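PDB 4TKZ: PTS EIIA type-4 domain-containing protein from Streptococcus agalactiae NEM316, which probably serves as a cytoplasmic EIIA component of a sugar phosphotransferase system, relaying phosphoryl groups during sugar uptake. Local coordinates for residues M1-F12 and V52-D63. Residues are numbered along the deposited sequence; the frame is centred on the assembly and turned at random.
Sequences MIKIIIVAHGNF and VIDFKEILVLTD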
# COMPACT_ATOMS: atom_id res chain seq x y z
N MET A 1 -0.67 -8.15 23.80
CA MET A 1 -1.05 -7.83 22.43
C MET A 1 0.02 -6.99 21.74
O MET A 1 0.82 -6.31 22.40
CB MET A 1 -2.37 -7.06 22.43
CG MET A 1 -2.25 -5.59 22.84
SD MET A 1 -2.08 -5.28 24.62
CE MET A 1 -3.68 -5.83 25.21
N ILE A 2 0.06 -7.06 20.42
CA ILE A 2 0.86 -6.11 19.64
C ILE A 2 -0.10 -5.18 18.92
O ILE A 2 -0.90 -5.63 18.09
CB ILE A 2 1.75 -6.84 18.61
CG1 ILE A 2 2.83 -7.66 19.33
CG2 ILE A 2 2.40 -5.83 17.66
CD1 ILE A 2 3.47 -8.76 18.48
N LYS A 3 -0.07 -3.90 19.25
CA LYS A 3 -0.96 -2.93 18.61
C LYS A 3 -0.40 -2.49 17.25
O LYS A 3 0.79 -2.19 17.13
CB LYS A 3 -1.20 -1.72 19.52
CG LYS A 3 -2.15 -0.70 18.90
CD LYS A 3 -2.50 0.42 19.85
CE LYS A 3 -3.33 1.48 19.14
NZ LYS A 3 -4.02 2.38 20.11
N ILE A 4 -1.27 -2.45 16.24
CA ILE A 4 -0.88 -2.05 14.89
C ILE A 4 -1.41 -0.65 14.59
O ILE A 4 -2.61 -0.41 14.66
CB ILE A 4 -1.43 -3.05 13.85
CG1 ILE A 4 -0.83 -4.43 14.09
CG2 ILE A 4 -1.13 -2.60 12.41
CD1 ILE A 4 -1.45 -5.53 13.24
N ILE A 5 -0.50 0.26 14.24
CA ILE A 5 -0.90 1.62 13.93
C ILE A 5 -0.48 1.97 12.52
O ILE A 5 0.70 1.88 12.16
CB ILE A 5 -0.27 2.62 14.92
CG1 ILE A 5 -0.62 2.22 16.35
CG2 ILE A 5 -0.75 4.04 14.64
CD1 ILE A 5 -0.00 3.16 17.42
N ILE A 6 -1.45 2.40 11.72
CA ILE A 6 -1.20 2.79 10.35
C ILE A 6 -1.22 4.30 10.21
O ILE A 6 -2.25 4.95 10.47
CB ILE A 6 -2.27 2.20 9.42
CG1 ILE A 6 -2.33 0.67 9.54
CG2 ILE A 6 -2.00 2.58 7.96
CD1 ILE A 6 -3.50 0.04 8.78
N VAL A 7 -0.09 4.87 9.79
CA VAL A 7 -0.00 6.31 9.56
C VAL A 7 0.39 6.57 8.12
O VAL A 7 1.43 6.11 7.66
CB VAL A 7 1.05 6.97 10.48
CG1 VAL A 7 0.83 8.47 10.52
CG2 VAL A 7 0.99 6.38 11.87
N ALA A 8 -0.45 7.31 7.39
CA ALA A 8 -0.16 7.56 5.98
C ALA A 8 -0.86 8.81 5.46
O ALA A 8 -1.81 9.30 6.06
CB ALA A 8 -0.54 6.33 5.14
N HIS A 9 -0.37 9.31 4.33
CA HIS A 9 -0.90 10.49 3.67
C HIS A 9 -2.34 10.31 3.19
O HIS A 9 -2.71 9.26 2.65
CB HIS A 9 -0.03 10.84 2.46
CG HIS A 9 1.34 11.34 2.81
ND1 HIS A 9 2.40 10.49 3.07
CD2 HIS A 9 1.83 12.60 2.93
CE1 HIS A 9 3.48 11.21 3.35
NE2 HIS A 9 3.16 12.49 3.26
N GLY A 10 -3.14 11.36 3.34
CA GLY A 10 -4.54 11.33 2.94
C GLY A 10 -5.33 10.33 3.75
O GLY A 10 -5.05 10.12 4.93
N ASN A 11 -6.33 9.71 3.11
CA ASN A 11 -7.12 8.68 3.75
C ASN A 11 -6.69 7.26 3.34
O ASN A 11 -7.48 6.34 3.38
CB ASN A 11 -8.62 8.92 3.51
CG ASN A 11 -9.12 10.18 4.21
OD1 ASN A 11 -9.27 11.23 3.59
ND2 ASN A 11 -9.35 10.09 5.51
N PHE A 12 -5.42 7.13 2.94
CA PHE A 12 -4.75 5.83 2.75
C PHE A 12 -5.00 4.91 3.95
O PHE A 12 -5.36 3.76 3.74
CB PHE A 12 -3.24 6.10 2.52
CG PHE A 12 -2.38 4.87 2.20
CD1 PHE A 12 -2.39 3.71 2.97
CD2 PHE A 12 -1.45 4.95 1.17
CE1 PHE A 12 -1.55 2.64 2.68
CE2 PHE A 12 -0.61 3.88 0.86
CZ PHE A 12 -0.66 2.73 1.62
N VAL A 52 -0.39 5.38 21.71
CA VAL A 52 0.60 4.51 22.34
C VAL A 52 0.64 4.55 23.87
O VAL A 52 1.37 3.76 24.48
CB VAL A 52 2.04 4.74 21.79
CG1 VAL A 52 2.07 4.60 20.29
CG2 VAL A 52 2.56 6.11 22.21
N ILE A 53 -0.12 5.44 24.50
CA ILE A 53 -0.09 5.64 25.95
C ILE A 53 -0.03 4.32 26.73
O ILE A 53 0.84 4.11 27.57
CB ILE A 53 -1.35 6.39 26.46
CG1 ILE A 53 -1.47 7.76 25.79
CG2 ILE A 53 -1.33 6.52 27.99
CD1 ILE A 53 -2.78 8.47 26.08
N ASP A 54 -0.96 3.43 26.41
CA ASP A 54 -1.17 2.24 27.23
C ASP A 54 -0.74 0.95 26.55
O ASP A 54 -1.23 -0.13 26.89
CB ASP A 54 -2.65 2.16 27.62
CG ASP A 54 -3.09 3.34 28.45
OD1 ASP A 54 -2.63 3.44 29.60
OD2 ASP A 54 -3.87 4.17 27.96
N PHE A 55 0.18 1.05 25.60
CA PHE A 55 0.68 -0.13 24.91
C PHE A 55 2.21 -0.25 24.98
O PHE A 55 2.92 0.76 24.98
CB PHE A 55 0.16 -0.17 23.47
CG PHE A 55 -1.34 -0.32 23.38
CD1 PHE A 55 -2.17 0.79 23.44
CD2 PHE A 55 -1.92 -1.58 23.26
CE1 PHE A 55 -3.53 0.67 23.38
CE2 PHE A 55 -3.29 -1.72 23.19
CZ PHE A 55 -4.10 -0.59 23.25
N LYS A 56 2.70 -1.48 25.08
CA LYS A 56 4.13 -1.73 25.29
C LYS A 56 4.80 -2.25 24.01
O LYS A 56 5.98 -1.98 23.77
CB LYS A 56 4.29 -2.72 26.44
CG LYS A 56 5.70 -3.25 26.67
CD LYS A 56 5.67 -4.29 27.79
CE LYS A 56 7.02 -4.96 27.99
NZ LYS A 56 6.94 -6.07 28.99
N GLU A 57 4.03 -2.98 23.21
CA GLU A 57 4.50 -3.58 21.97
C GLU A 57 3.68 -3.01 20.82
O GLU A 57 2.49 -3.28 20.72
CB GLU A 57 4.33 -5.10 22.02
CG GLU A 57 4.99 -5.75 23.24
CD GLU A 57 6.49 -5.86 23.12
OE1 GLU A 57 7.03 -5.62 22.01
OE2 GLU A 57 7.15 -6.20 24.13
N ILE A 58 4.33 -2.22 19.96
CA ILE A 58 3.62 -1.44 18.95
C ILE A 58 4.29 -1.51 17.58
O ILE A 58 5.49 -1.25 17.44
CB ILE A 58 3.50 0.05 19.38
CG1 ILE A 58 2.68 0.16 20.66
CG2 ILE A 58 2.86 0.89 18.28
CD1 ILE A 58 3.25 1.16 21.65
N LEU A 59 3.51 -1.86 16.57
CA LEU A 59 4.03 -1.87 15.22
C LEU A 59 3.38 -0.74 14.45
O LEU A 59 2.16 -0.70 14.29
CB LEU A 59 3.77 -3.22 14.54
CG LEU A 59 4.22 -3.33 13.08
CD1 LEU A 59 5.72 -3.09 12.92
CD2 LEU A 59 3.84 -4.68 12.51
N VAL A 60 4.20 0.19 13.96
CA VAL A 60 3.71 1.32 13.19
C VAL A 60 4.01 1.14 11.71
O VAL A 60 5.17 1.08 11.28
CB VAL A 60 4.30 2.65 13.65
CG1 VAL A 60 3.66 3.78 12.86
CG2 VAL A 60 4.08 2.85 15.15
N LEU A 61 2.94 1.06 10.91
CA LEU A 61 3.11 0.86 9.48
C LEU A 61 2.88 2.17 8.76
O LEU A 61 1.79 2.74 8.82
CB LEU A 61 2.13 -0.22 9.00
CG LEU A 61 2.22 -1.48 9.85
CD1 LEU A 61 1.20 -2.52 9.34
CD2 LEU A 61 3.64 -2.05 9.81
N THR A 62 3.89 2.67 8.06
CA THR A 62 3.76 3.96 7.40
C THR A 62 3.97 3.86 5.93
O THR A 62 4.63 2.93 5.46
CB THR A 62 4.76 4.99 7.94
OG1 THR A 62 6.09 4.63 7.51
CG2 THR A 62 4.70 5.04 9.46
N ASP A 63 3.47 4.84 5.19
CA ASP A 63 3.44 4.70 3.74
C ASP A 63 4.79 4.82 3.06
O ASP A 63 5.15 3.98 2.25
CB ASP A 63 2.40 5.64 3.09
CG ASP A 63 2.54 7.09 3.51
OD1 ASP A 63 3.35 7.41 4.40
OD2 ASP A 63 1.82 7.92 2.93
O HOH W 1 1.24 -3.77 23.43
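Asp63 OD2 receives two hydrogen bonds from the same residue, one from His9 N and one from His9 ND1. The ring bond is the shorter, with ND1 2.6 Å from OD2; the carboxylate offers its syn lone pair, and OD2 lies in the imidazole plane. The backbone bond is nearly straight at His9 N (174°) but reaches OD2 from above the carboxylate plane. Together they fix the rotation of the imidazole. With chi1 at 52°, Asp63 CG stands between its own backbone N and carbonyl carbon, which turns the carboxylate to His9. Asp63 CB lies over one face of Phe12, offset toward the rim and 4.1 Å from CE2.

Behind this pair, strands 3-9 and 57-62 run parallel, their axes 22° apart. Lys3, Ile5 and Val7 each donate through N and accept through O, bonding to the residues either side of their partners Ile58, Val60 and Thr62; Leu61 N to Ile5 O is 2.7 Å. The last rung, Asp63 N to Val7 O, is weak. On the face carrying Lys3, Ile5 and Val7, Ile5 CD1 touches both Val52 CG1 and Ile58 CG2, each at 3.8 Å. At the far end the extended Lys3 chain crosses Phe55, placing CD 3.6 Å from the ring centroid, a CH-pi contact, while NZ forms a salt bridge with Glu51. Met1 SD meets that ring obliquely. A water joins Met1 O to Glu57 N.

Strands 30-35 and 84-89 flank the pair, giving the strand order 2-1-3-4 within this chain, as in the mannose-type EIIA alpha/beta fold, in which a histidine at the C-terminal end of the first strand, probably His9 here, carries the phosphoryl group and an aspartate holds its ND1.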